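Local atomic coordinates of Lin1944 protein (Listeria innocua, PDB entry 3D7L), a protein that is of unknown function but, as a member of the short-chain dehydrogenase/reductase family, is probably an oxidoreductase with a Rossmann-type nucleotide-binding fold. Residues Lys50-Gln55 with Ile94-Leu99; Val63-Ser68 with Thr111-Ile116; Ala69-Leu74 with Asp120-Gly125; Ser88-Gln93 with Asn132-Ala137; Thr136-Ser141 with Ile150-Val155. All blocks are in the same frame, centred on the assembly; numbering follows the deposited sequence.

Contact 1 of 5, residues Lys50-Gln55 with Ile94-Leu99; sequences KKMYEQ and INLVLL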
# COMPACT_ATOMS: atom_id res chain seq x y z
N LYS D 50 11.87 -12.92 13.45
CA LYS D 50 12.10 -12.87 14.89
C LYS D 50 13.42 -13.51 15.26
O LYS D 50 14.16 -12.95 16.10
CB LYS D 50 10.96 -13.51 15.67
CG LYS D 50 9.63 -13.00 15.21
CD LYS D 50 8.68 -12.83 16.34
CE LYS D 50 7.84 -14.06 16.56
NZ LYS D 50 6.40 -13.63 16.69
N LYS D 51 13.74 -14.65 14.64
CA LYS D 51 15.03 -15.30 14.89
C LYS D 51 16.20 -14.39 14.50
O LYS D 51 17.17 -14.27 15.25
CB LYS D 51 15.15 -16.63 14.14
CG LYS D 51 15.51 -17.82 15.01
CD LYS D 51 16.96 -17.82 15.49
CE LYS D 51 17.14 -18.81 16.64
NZ LYS D 51 17.15 -20.28 16.24
N MSE D 52 16.09 -13.76 13.33
CA MSE D 52 17.12 -12.82 12.89
C MSE D 52 17.38 -11.76 13.96
O MSE D 52 18.53 -11.54 14.33
CB MSE D 52 16.78 -12.18 11.55
CG MSE D 52 17.80 -11.11 11.12
SE MSE D 52 17.17 -9.91 9.77
CE MSE D 52 15.76 -9.03 10.73
N TYR D 53 16.32 -11.14 14.46
CA TYR D 53 16.45 -10.08 15.46
C TYR D 53 17.02 -10.55 16.82
O TYR D 53 17.72 -9.77 17.49
CB TYR D 53 15.12 -9.33 15.65
CG TYR D 53 14.80 -8.32 14.55
CD1 TYR D 53 15.75 -7.38 14.12
CD2 TYR D 53 13.53 -8.30 13.96
CE1 TYR D 53 15.44 -6.45 13.11
CE2 TYR D 53 13.22 -7.38 12.96
CZ TYR D 53 14.17 -6.45 12.55
OH TYR D 53 13.82 -5.55 11.55
N GLU D 54 16.71 -11.78 17.22
CA GLU D 54 17.34 -12.40 18.41
C GLU D 54 18.84 -12.57 18.19
O GLU D 54 19.65 -12.24 19.06
CB GLU D 54 16.75 -13.78 18.74
CG GLU D 54 15.27 -13.84 19.08
CD GLU D 54 14.74 -15.29 19.14
OE1 GLU D 54 13.58 -15.55 18.70
OE2 GLU D 54 15.49 -16.18 19.61
N GLN D 55 19.20 -13.11 17.02
CA GLN D 55 20.60 -13.25 16.65
C GLN D 55 21.33 -11.90 16.68
O GLN D 55 22.39 -11.80 17.29
CB GLN D 55 20.75 -13.94 15.29
CG GLN D 55 20.62 -15.49 15.35
CD GLN D 55 20.64 -16.20 13.96
OE1 GLN D 55 21.22 -17.29 13.82
NE2 GLN D 55 19.98 -15.61 12.96
N ILE D 94 7.22 -4.40 6.02
CA ILE D 94 6.46 -3.85 7.14
C ILE D 94 6.68 -4.67 8.41
O ILE D 94 6.89 -4.09 9.50
CB ILE D 94 4.97 -3.58 6.76
CG1 ILE D 94 4.92 -2.33 5.84
CG2 ILE D 94 4.12 -3.36 8.01
CD1 ILE D 94 3.65 -2.09 5.10
N ASN D 95 6.70 -5.99 8.26
CA ASN D 95 6.99 -6.90 9.36
C ASN D 95 8.36 -6.68 9.94
O ASN D 95 8.54 -6.79 11.16
CB ASN D 95 6.73 -8.36 8.96
CG ASN D 95 5.22 -8.67 8.87
OD1 ASN D 95 4.41 -7.86 9.27
ND2 ASN D 95 4.87 -9.83 8.32
N LEU D 96 9.35 -6.31 9.12
CA LEU D 96 10.65 -5.96 9.70
C LEU D 96 10.53 -4.79 10.67
O LEU D 96 11.30 -4.70 11.63
CB LEU D 96 11.69 -5.63 8.63
CG LEU D 96 12.10 -6.68 7.61
CD1 LEU D 96 12.95 -5.96 6.58
CD2 LEU D 96 12.85 -7.91 8.20
N VAL D 97 9.58 -3.89 10.42
CA VAL D 97 9.31 -2.78 11.33
C VAL D 97 8.50 -3.28 12.54
O VAL D 97 8.89 -3.05 13.69
CB VAL D 97 8.58 -1.62 10.62
CG1 VAL D 97 8.09 -0.60 11.62
CG2 VAL D 97 9.48 -0.98 9.56
N LEU D 98 7.39 -3.99 12.28
CA LEU D 98 6.56 -4.45 13.40
C LEU D 98 7.33 -5.33 14.39
O LEU D 98 7.04 -5.33 15.58
CB LEU D 98 5.30 -5.17 12.92
CG LEU D 98 4.41 -4.38 11.95
CD1 LEU D 98 3.22 -5.20 11.57
CD2 LEU D 98 3.97 -3.03 12.53
N LEU D 99 8.28 -6.11 13.89
CA LEU D 99 9.06 -7.04 14.75
C LEU D 99 10.42 -6.49 15.23
O LEU D 99 11.03 -7.08 16.12
CB LEU D 99 9.21 -8.40 14.06
CG LEU D 99 7.89 -9.10 13.70
CD1 LEU D 99 8.08 -10.21 12.68
CD2 LEU D 99 7.13 -9.62 14.92
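Tyr53 and Leu96 meet in a largely apolar helix-helix contact with a single buried hydrogen bond. Helix 46-56 and helix 79-100 lie on one side of the parallel Rossmann sheet, and their axes here cross at -51° with a closest approach of 10.7 Å. That is a wide spacing, and the Tyr53 ring spans it. Its CB points toward the other helix and CG stands anti to the carbonyl carbon (chi1 -78°); at the far end of the ring OH donates to Leu96 O at 2.7 Å, standing 27° out of the carbonyl plane. A tyrosine suits the place because it carries a donor on the end of a long, flat, largely apolar group. The ring also skirts the next turn, with Tyr53 CD2 3.5 Å from Leu99 O.

One face of this ring is covered from its own helix: CE of Met52, modelled as selenomethionine, sits 3.4 Å above its plane, over the centre. The same methyl also touches Leu96 CD2 at 4.0 Å, the two side chains crossing at about a right angle, so that a single flexible side chain packs both the ring and the leucine. Nearer the surface, Lys50 and Leu99 cross obliquely, and Lys50 CD does the touching, 3.8 Å from Leu99 CD2. Leu7 of strand 5-9 touches both Met52 and Tyr53, and Pro79 of the second subunit packs on Leu99.

In this buried setting the bond gives the phenol hydroxyl a backbone acceptor, and it probably helps fix the relative position of the two helices.

Contact 2 of 5, residues Val63-Ser68 with Thr111-Ile116; sequences VSATGS and TLTTGI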
# COMPACT_ATOMS: atom_id res chain seq x y z
N VAL D 63 17.88 -1.11 7.97
CA VAL D 63 17.80 -0.65 6.61
C VAL D 63 17.35 -1.83 5.76
O VAL D 63 18.00 -2.85 5.71
CB VAL D 63 19.15 -0.21 6.06
CG1 VAL D 63 18.99 0.28 4.63
CG2 VAL D 63 19.79 0.88 6.94
N SER D 64 16.24 -1.65 5.07
CA SER D 64 15.72 -2.67 4.18
C SER D 64 15.91 -2.19 2.76
O SER D 64 15.30 -1.18 2.36
CB SER D 64 14.24 -2.91 4.46
OG SER D 64 13.63 -3.66 3.42
N ALA D 65 16.77 -2.88 2.02
CA ALA D 65 16.89 -2.70 0.57
C ALA D 65 16.49 -4.02 -0.10
O ALA D 65 17.20 -4.56 -0.96
CB ALA D 65 18.30 -2.30 0.22
N THR D 66 15.35 -4.55 0.33
CA THR D 66 14.93 -5.91 -0.01
C THR D 66 13.43 -5.93 -0.29
O THR D 66 12.76 -4.92 -0.10
CB THR D 66 15.27 -6.90 1.16
OG1 THR D 66 15.27 -8.24 0.65
CG2 THR D 66 14.26 -6.79 2.34
N GLY D 67 12.92 -7.07 -0.72
CA GLY D 67 11.49 -7.23 -0.94
C GLY D 67 11.19 -7.36 -2.41
O GLY D 67 11.65 -6.56 -3.21
N SER D 68 10.40 -8.37 -2.76
CA SER D 68 10.08 -8.66 -4.15
C SER D 68 8.61 -8.43 -4.42
O SER D 68 7.78 -8.65 -3.54
CB SER D 68 10.40 -10.12 -4.49
OG SER D 68 11.69 -10.50 -4.05
N THR D 111 14.86 2.43 7.69
CA THR D 111 14.76 2.95 6.32
C THR D 111 14.24 1.83 5.41
O THR D 111 14.81 0.75 5.38
CB THR D 111 16.08 3.45 5.78
OG1 THR D 111 16.67 4.32 6.74
CG2 THR D 111 15.90 4.19 4.46
N LEU D 112 13.15 2.11 4.68
CA LEU D 112 12.51 1.08 3.84
C LEU D 112 12.60 1.44 2.36
O LEU D 112 12.73 2.61 2.03
CB LEU D 112 11.05 0.91 4.26
CG LEU D 112 10.64 -0.09 5.34
CD1 LEU D 112 11.72 -0.51 6.38
CD2 LEU D 112 9.29 0.33 6.02
N THR D 113 12.53 0.47 1.46
CA THR D 113 12.67 0.82 0.02
C THR D 113 11.32 0.78 -0.69
O THR D 113 10.56 -0.16 -0.51
CB THR D 113 13.69 -0.09 -0.72
OG1 THR D 113 14.97 -0.00 -0.08
CG2 THR D 113 13.83 0.33 -2.18
N THR D 114 11.03 1.81 -1.49
CA THR D 114 9.81 1.82 -2.30
C THR D 114 10.21 1.79 -3.80
O THR D 114 10.88 0.85 -4.24
CB THR D 114 8.91 3.03 -1.93
OG1 THR D 114 9.68 4.23 -1.97
CG2 THR D 114 8.34 2.90 -0.50
N GLY D 115 9.82 2.81 -4.58
CA GLY D 115 10.16 2.84 -6.00
C GLY D 115 9.26 3.74 -6.84
O GLY D 115 8.07 3.94 -6.52
N ILE D 116 9.84 4.28 -7.91
CA ILE D 116 9.14 5.18 -8.83
C ILE D 116 7.86 4.57 -9.44
O ILE D 116 7.00 5.29 -9.92
CB ILE D 116 10.09 5.65 -9.97
CG1 ILE D 116 9.59 6.97 -10.61
CG2 ILE D 116 10.32 4.52 -10.96
CD1 ILE D 116 10.49 7.56 -11.64
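Ser64 grips its neighbouring strand through both backbone polar atoms. Its N donates to Thr111 O at 2.8 Å in an almost straight bond (178° at the hydrogen), the regular link of a parallel pair in which Val63 bridges Thr111. Val63 CA adds a CH...O contact to that same Thr111 O. One step later the ladder changes. Thr113 N comes within 3.3 Å of Ser64 O but at a poor angle, and the carbonyl is taken instead by Thr113 OG1 at 2.7 Å, in the carbonyl plane and on a lone pair. The hydroxyl reaches it because OG1 stands anti to the carbonyl carbon of its own residue (chi1 -58°). A threonine here supplies the bond as the strands part: CA separations grow from 4.7 Å at Val63-Thr111 to 5.5 Å at Ala65-Thr113.

On the face covered by helix 79-100, Ser64 CB packs against Leu112 CD1 at 4.0 Å, and Ser64 OG is hydrogen-bonded to Gln93 OE1 of that helix. Thr111 faces the other way with Val63, toward Phe186 of helix 179-191, and its OG1 pairs with Ser189. Beyond Ala65 the chain turns off the sheet through Gly67, at backbone angles (phi 111°) where a CB would press on the carbonyl O of Thr66.

A threonine hydroxyl thus takes over the carbonyl that the backbone N meets only at a poor angle, so the two central strands stay tied to their carboxyl ends.

Contact 3 of 5, residues Ala69-Leu74 with Asp120-Gly125; sequences ATFSPL and DPIVQG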
# COMPACT_ATOMS: atom_id res chain seq x y z
N ALA D 69 8.32 -8.04 -5.66
CA ALA D 69 6.97 -7.78 -6.15
C ALA D 69 6.76 -8.49 -7.48
O ALA D 69 7.62 -8.41 -8.37
CB ALA D 69 6.76 -6.27 -6.35
N THR D 70 5.62 -9.17 -7.62
CA THR D 70 5.23 -9.74 -8.91
C THR D 70 5.20 -8.67 -9.99
O THR D 70 4.61 -7.59 -9.79
CB THR D 70 3.84 -10.43 -8.82
OG1 THR D 70 3.98 -11.61 -8.03
CG2 THR D 70 3.33 -10.82 -10.19
N PHE D 71 5.84 -8.99 -11.13
CA PHE D 71 5.95 -8.11 -12.30
C PHE D 71 5.19 -8.76 -13.46
O PHE D 71 5.80 -9.31 -14.38
CB PHE D 71 7.43 -7.90 -12.63
CG PHE D 71 7.72 -6.79 -13.61
CD1 PHE D 71 8.28 -7.09 -14.85
CD2 PHE D 71 7.50 -5.44 -13.27
CE1 PHE D 71 8.59 -6.07 -15.78
CE2 PHE D 71 7.82 -4.40 -14.19
CZ PHE D 71 8.36 -4.72 -15.45
N SER D 72 3.86 -8.71 -13.38
CA SER D 72 2.95 -9.35 -14.35
C SER D 72 2.04 -8.29 -15.02
O SER D 72 1.66 -7.31 -14.38
CB SER D 72 2.07 -10.36 -13.59
OG SER D 72 0.89 -10.71 -14.32
N PRO D 73 1.68 -8.50 -16.31
CA PRO D 73 0.63 -7.69 -16.91
C PRO D 73 -0.63 -7.74 -16.06
O PRO D 73 -0.92 -8.80 -15.46
CB PRO D 73 0.35 -8.40 -18.25
CG PRO D 73 1.61 -9.08 -18.56
CD PRO D 73 2.22 -9.49 -17.26
N LEU D 74 -1.34 -6.61 -16.00
CA LEU D 74 -2.57 -6.50 -15.19
C LEU D 74 -3.59 -7.61 -15.43
O LEU D 74 -4.13 -8.18 -14.46
CB LEU D 74 -3.24 -5.14 -15.39
CG LEU D 74 -4.58 -4.99 -14.64
CD1 LEU D 74 -4.36 -4.98 -13.10
CD2 LEU D 74 -5.34 -3.73 -15.11
N ASP D 120 5.13 6.98 -11.29
CA ASP D 120 5.35 7.12 -12.74
C ASP D 120 5.17 5.72 -13.31
O ASP D 120 6.16 5.03 -13.60
CB ASP D 120 6.79 7.60 -12.96
CG ASP D 120 7.05 8.12 -14.36
OD1 ASP D 120 6.26 7.86 -15.31
OD2 ASP D 120 8.08 8.81 -14.51
N PRO D 121 3.90 5.27 -13.41
CA PRO D 121 3.65 3.83 -13.58
C PRO D 121 4.02 3.26 -14.94
O PRO D 121 4.01 3.98 -15.96
CB PRO D 121 2.15 3.69 -13.33
CG PRO D 121 1.57 5.03 -13.67
CD PRO D 121 2.64 6.04 -13.32
N ILE D 122 4.31 1.96 -14.96
CA ILE D 122 4.61 1.24 -16.20
C ILE D 122 3.73 -0.02 -16.33
O ILE D 122 3.18 -0.54 -15.34
CB ILE D 122 6.10 0.84 -16.28
CG1 ILE D 122 6.48 -0.05 -15.09
CG2 ILE D 122 6.99 2.11 -16.43
CD1 ILE D 122 7.71 -0.89 -15.31
N VAL D 123 3.63 -0.52 -17.55
CA VAL D 123 2.95 -1.79 -17.79
C VAL D 123 3.73 -2.88 -17.04
O VAL D 123 4.97 -2.88 -17.03
CB VAL D 123 2.80 -2.10 -19.30
CG1 VAL D 123 2.19 -3.49 -19.51
CG2 VAL D 123 1.96 -1.01 -20.02
N GLN D 124 2.98 -3.78 -16.41
CA GLN D 124 3.49 -4.81 -15.49
C GLN D 124 3.80 -4.35 -14.06
O GLN D 124 4.14 -5.18 -13.18
CB GLN D 124 4.69 -5.57 -16.08
CG GLN D 124 4.34 -6.27 -17.36
CD GLN D 124 5.40 -7.24 -17.82
OE1 GLN D 124 5.83 -7.21 -18.97
NE2 GLN D 124 5.82 -8.13 -16.92
N GLY D 125 3.65 -3.05 -13.81
CA GLY D 125 4.03 -2.48 -12.53
C GLY D 125 2.97 -2.38 -11.43
O GLY D 125 3.30 -1.90 -10.36
O HOH W 1 4.03 -5.31 -10.59
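Gln124 lies across the ring of Phe71 and is followed most simply from its base. CB sits over the centre of that ring, 3.7 Å from the centroid and only 7° off the normal, a CH-pi contact on the ring face. CG, anti to the carbonyl carbon (chi1 -60°), leads off toward the backbone of the other loop and rests 3.6 Å from Pro73 N. CD continues alongside the proline, 3.9 Å from Pro73 CD. At the tip NE2 donates to Phe71 O at 2.8 Å; the acceptor lies in the plane of the glutamine amide, but the donor stands well above the carbonyl plane, and the angle of 131° at the hydrogen makes the bond bent. The extended glutamine therefore combines a CB methylene that packs on the ring face with an amide that reaches back to Phe71 O.

Ile122 CD1 comes at the edge, in the plane of the ring, 3.7 Å from Phe71 CE2; Phe170 makes a T-shaped (edge-to-face) pair with Phe71. In the backbone, Gln124 CA makes a CH...O contact with Ser72 O at 3.3 Å.

From the second subunit, Glu145 joins both loops, OE1 accepting from Gln124 N and OE2 from Leu74 N.

Gln124 is the third residue of a type II beta turn, closed by Gly125 N to Ile122 O at 3.0 Å, and it has the positive phi of that position. The two segments are loops following parallel strands 59-64 and 108-113, the carboxyl end of the sheet where Rossmann-type folds carry their sites.

Contact 4 of 5, residues Ser88-Gln93 with Asn132-Ala137; sequences SKLGGQ and NGAVTA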
# COMPACT_ATOMS: atom_id res chain seq x y z
N SER D 88 6.04 -10.15 0.55
CA SER D 88 7.46 -9.81 0.42
C SER D 88 7.79 -8.29 0.43
O SER D 88 8.05 -7.74 1.49
CB SER D 88 8.08 -10.51 -0.80
OG SER D 88 9.49 -10.33 -0.82
N LYS D 89 7.77 -7.64 -0.73
CA LYS D 89 8.07 -6.21 -0.79
C LYS D 89 7.15 -5.42 0.13
O LYS D 89 7.59 -4.46 0.75
CB LYS D 89 7.98 -5.67 -2.23
CG LYS D 89 8.27 -4.16 -2.40
CD LYS D 89 9.76 -3.87 -2.28
CE LYS D 89 10.09 -2.41 -2.52
NZ LYS D 89 9.89 -2.02 -3.93
N LEU D 90 5.88 -5.83 0.21
CA LEU D 90 4.90 -5.13 1.06
C LEU D 90 4.99 -5.59 2.52
O LEU D 90 5.50 -4.87 3.38
CB LEU D 90 3.47 -5.31 0.52
CG LEU D 90 2.37 -4.39 1.10
CD1 LEU D 90 1.19 -4.31 0.11
CD2 LEU D 90 1.89 -4.81 2.48
N GLY D 91 4.51 -6.81 2.77
CA GLY D 91 4.31 -7.33 4.13
C GLY D 91 5.62 -7.68 4.78
O GLY D 91 5.74 -7.56 5.98
N GLY D 92 6.59 -8.14 3.99
CA GLY D 92 7.91 -8.47 4.48
C GLY D 92 8.62 -7.26 5.04
O GLY D 92 9.11 -7.32 6.17
N GLN D 93 8.63 -6.14 4.31
CA GLN D 93 9.28 -4.92 4.81
C GLN D 93 8.54 -4.33 6.02
O GLN D 93 9.18 -3.83 6.96
CB GLN D 93 9.40 -3.86 3.72
CG GLN D 93 10.35 -4.18 2.60
CD GLN D 93 10.74 -2.90 1.84
OE1 GLN D 93 11.79 -2.31 2.11
NE2 GLN D 93 9.87 -2.47 0.91
N ASN D 132 4.78 -0.37 -3.12
CA ASN D 132 5.46 0.92 -2.87
C ASN D 132 4.58 1.96 -2.18
O ASN D 132 5.03 2.65 -1.25
CB ASN D 132 6.06 1.50 -4.16
CG ASN D 132 7.13 0.62 -4.75
OD1 ASN D 132 7.63 -0.30 -4.08
ND2 ASN D 132 7.45 0.85 -6.02
N GLY D 133 3.34 2.08 -2.65
CA GLY D 133 2.38 2.98 -2.03
C GLY D 133 2.08 2.58 -0.59
O GLY D 133 2.02 3.43 0.31
N ALA D 134 1.94 1.28 -0.36
CA ALA D 134 1.63 0.74 0.95
C ALA D 134 2.75 1.07 1.94
O ALA D 134 2.50 1.53 3.06
CB ALA D 134 1.45 -0.74 0.85
N VAL D 135 3.98 0.85 1.51
CA VAL D 135 5.15 1.04 2.38
C VAL D 135 5.37 2.54 2.67
O VAL D 135 5.71 2.93 3.81
CB VAL D 135 6.39 0.30 1.79
CG1 VAL D 135 7.69 0.67 2.54
CG2 VAL D 135 6.18 -1.24 1.88
N THR D 136 5.08 3.38 1.67
CA THR D 136 5.27 4.84 1.81
C THR D 136 4.33 5.35 2.89
O THR D 136 4.76 6.03 3.85
CB THR D 136 5.03 5.60 0.47
OG1 THR D 136 5.97 5.17 -0.52
CG2 THR D 136 5.16 7.08 0.65
N ALA D 137 3.06 4.99 2.74
CA ALA D 137 2.00 5.42 3.66
C ALA D 137 2.15 4.85 5.07
O ALA D 137 1.93 5.58 6.04
CB ALA D 137 0.64 5.06 3.10
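The carboxamide of Asn132 meets Lys89 at its oxygen: NZ donates to OD1 at 2.8 Å, in the carbonyl plane and on a lone pair. Lysine suits the spot because its chain bends at chi2 (75°, placing CD) and again at chi4, which sets NZ within reach of OD1; Thr114 O is a further acceptor. The second flat group, the Gln93 amide, uses its own plane for NE2 to Lys89 O, 3.0 Å away. Val135 CG2 lies 4.0 Å from Gln93 NE2, the side chains crossing at about a right angle. OE1 of Gln93 is hydrogen-bonded to Ser64 OG and NE2 also to Thr113 O, both on neighbouring strands.

Elsewhere it is van der Waals packing: Leu90 CD1 on Ala134 CB at 3.7 Å, and Val135 CG2 against the carbonyl Lys89 O. The short Ala134 side chain is consistent with an axis distance of 9.0 Å, at 25°. A wider pi-type turn at 88-90 shows in Gln93 N bonding to Ser88 O.

Across the assembly Leu90 packs on Leu90 and Ala134 on Ala134 of the second subunit. Two such helices from each subunit make a four-helix interface, typical of dimer formation in short-chain dehydrogenases/reductases.

Contact 5 of 5, residues Thr136-Ser141 with Ile150-Val155; sequences TAFAKS and IRINTV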
# COMPACT_ATOMS: atom_id res chain seq x y z
N THR D 136 5.08 3.38 1.67
CA THR D 136 5.27 4.84 1.81
C THR D 136 4.33 5.35 2.89
O THR D 136 4.76 6.03 3.85
CB THR D 136 5.03 5.60 0.47
OG1 THR D 136 5.97 5.17 -0.52
CG2 THR D 136 5.16 7.08 0.65
N ALA D 137 3.06 4.99 2.74
CA ALA D 137 2.00 5.42 3.66
C ALA D 137 2.15 4.85 5.07
O ALA D 137 1.93 5.58 6.04
CB ALA D 137 0.64 5.06 3.10
N PHE D 138 2.50 3.58 5.19
CA PHE D 138 2.81 2.96 6.50
C PHE D 138 3.88 3.75 7.26
O PHE D 138 3.68 4.12 8.42
CB PHE D 138 3.28 1.50 6.38
CG PHE D 138 3.79 0.91 7.69
CD1 PHE D 138 2.89 0.50 8.69
CD2 PHE D 138 5.17 0.81 7.96
CE1 PHE D 138 3.35 -0.03 9.92
CE2 PHE D 138 5.64 0.29 9.18
CZ PHE D 138 4.73 -0.13 10.17
N ALA D 139 4.99 4.01 6.60
CA ALA D 139 6.13 4.75 7.17
C ALA D 139 5.78 6.18 7.62
O ALA D 139 6.18 6.61 8.70
CB ALA D 139 7.28 4.79 6.17
N LYS D 140 5.04 6.91 6.77
CA LYS D 140 4.58 8.26 7.10
C LYS D 140 3.74 8.23 8.38
O LYS D 140 3.99 9.03 9.29
CB LYS D 140 3.79 8.89 5.95
CG LYS D 140 3.43 10.36 6.17
CD LYS D 140 2.62 10.92 5.00
CE LYS D 140 2.16 12.36 5.26
NZ LYS D 140 3.32 13.26 5.45
N SER D 141 2.78 7.30 8.46
CA SER D 141 1.94 7.15 9.67
C SER D 141 2.70 6.63 10.88
O SER D 141 2.58 7.16 11.98
CB SER D 141 0.72 6.25 9.38
OG SER D 141 -0.29 6.42 10.36
N ILE D 150 12.80 7.12 17.93
CA ILE D 150 13.08 6.36 16.73
C ILE D 150 12.48 7.01 15.49
O ILE D 150 11.36 7.53 15.54
CB ILE D 150 12.61 4.91 16.90
CG1 ILE D 150 13.57 4.14 17.84
CG2 ILE D 150 12.52 4.22 15.56
CD1 ILE D 150 12.93 2.97 18.60
N ARG D 151 13.24 7.01 14.39
CA ARG D 151 12.78 7.62 13.13
C ARG D 151 12.52 6.57 12.07
O ARG D 151 13.06 5.45 12.14
CB ARG D 151 13.79 8.66 12.62
CG ARG D 151 14.19 9.72 13.69
CD ARG D 151 15.30 10.67 13.18
NE ARG D 151 16.55 9.95 13.03
CZ ARG D 151 17.09 9.54 11.87
NH1 ARG D 151 16.53 9.81 10.70
NH2 ARG D 151 18.23 8.88 11.90
N ILE D 152 11.68 6.92 11.09
CA ILE D 152 11.42 6.00 9.97
C ILE D 152 11.17 6.78 8.67
O ILE D 152 10.29 7.65 8.62
CB ILE D 152 10.25 4.99 10.28
CG1 ILE D 152 9.92 4.14 9.04
CG2 ILE D 152 8.96 5.75 10.75
CD1 ILE D 152 9.13 2.87 9.37
N ASN D 153 11.96 6.46 7.65
CA ASN D 153 11.80 7.09 6.33
C ASN D 153 11.77 6.03 5.22
O ASN D 153 12.11 4.88 5.46
CB ASN D 153 12.96 8.06 6.03
CG ASN D 153 13.09 9.15 7.07
OD1 ASN D 153 12.19 9.98 7.22
ND2 ASN D 153 14.24 9.18 7.77
N THR D 154 11.40 6.43 4.01
CA THR D 154 11.50 5.53 2.88
C THR D 154 12.36 6.17 1.79
O THR D 154 12.45 7.40 1.69
CB THR D 154 10.13 5.12 2.28
OG1 THR D 154 9.37 6.28 1.94
CG2 THR D 154 9.35 4.29 3.27
N VAL D 155 13.01 5.33 1.00
CA VAL D 155 13.77 5.78 -0.16
C VAL D 155 13.09 5.20 -1.40
O VAL D 155 12.80 4.00 -1.45
CB VAL D 155 15.26 5.41 -0.05
CG1 VAL D 155 16.02 5.76 -1.37
CG2 VAL D 155 15.89 6.13 1.16
O HOH W 2 8.42 6.22 -0.51
O HOH W 3 7.12 7.31 3.49
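Ala139 makes the closest apolar contacts between this helix and the strand beneath it. Its CB points down to Thr154 CG2 at 3.6 Å and lies 4.0 Å from Ile152 CG1, so one methyl is held between two strand residues that point to the same side of the sheet. A small side chain suits the place, since the axes come as near as 7.6 Å. Thr154 suits its own by having both a methyl for Ala139 and a hydroxyl within bonding distance of two waters. Ile152 reaches the helix with both branches: CG1 is anti to the backbone N (chi1 175°), and CD1, set by chi2 (162°), ends 4.3 Å from Phe138 CE2, while CG2 touches Ala139 O at 3.6 Å. Phe138 also packs on Ile94, Val97 and Leu98 of helix 79-100, with Ala126 of the second subunit against it.

Helix and strand run nearly antiparallel, at 157°, because they are successive elements of the beta-alpha-beta unit formed by strand 108-113, helix 126-142 and strand 151-157. This is the return half of the crossover, which in Rossmann-type folds is right-handed and lays the helix over its own strands.

Polar contacts at the other end are carried by water. The hydroxyls Thr136 OG1 and Thr154 OG1 lie too far apart to bond directly. One water bridges them, donating to Thr136 OG1 at 2.7 Å and lying 2.6 Å from Thr154 OG1. A second donates to the helix carbonyl Thr136 O at 2.7 Å and also bonds Thr154 OG1. Thr136 OG1 also donates to Asn132 O.

Contact 2 lies about 2 Å from the centre of the chain, and the helix contacts are layered over it. Contact 4 is nearest, centres about 8 Å apart; Gln93 joins them, OE1 to Ser64 OG at 2.6 Å and NE2 to Thr113 O at 2.8 Å, probable hydrogen bonds. Contact 5 is joined to contact 2 through neighbouring strands, Thr114 N to Val155 O at 2.8 Å, and shares Thr136 and Ala137 with contact 4. Contact 1 meets contact 5 where Val97 CG1 touches Phe138 CE2 at 3.6 Å. Contact 3 follows contact 2, 69-74 directly after 63-68; both lie toward the strands' carboxyl ends, where a nucleotide would probably bind in this family. All but contact 2 touch the second subunit.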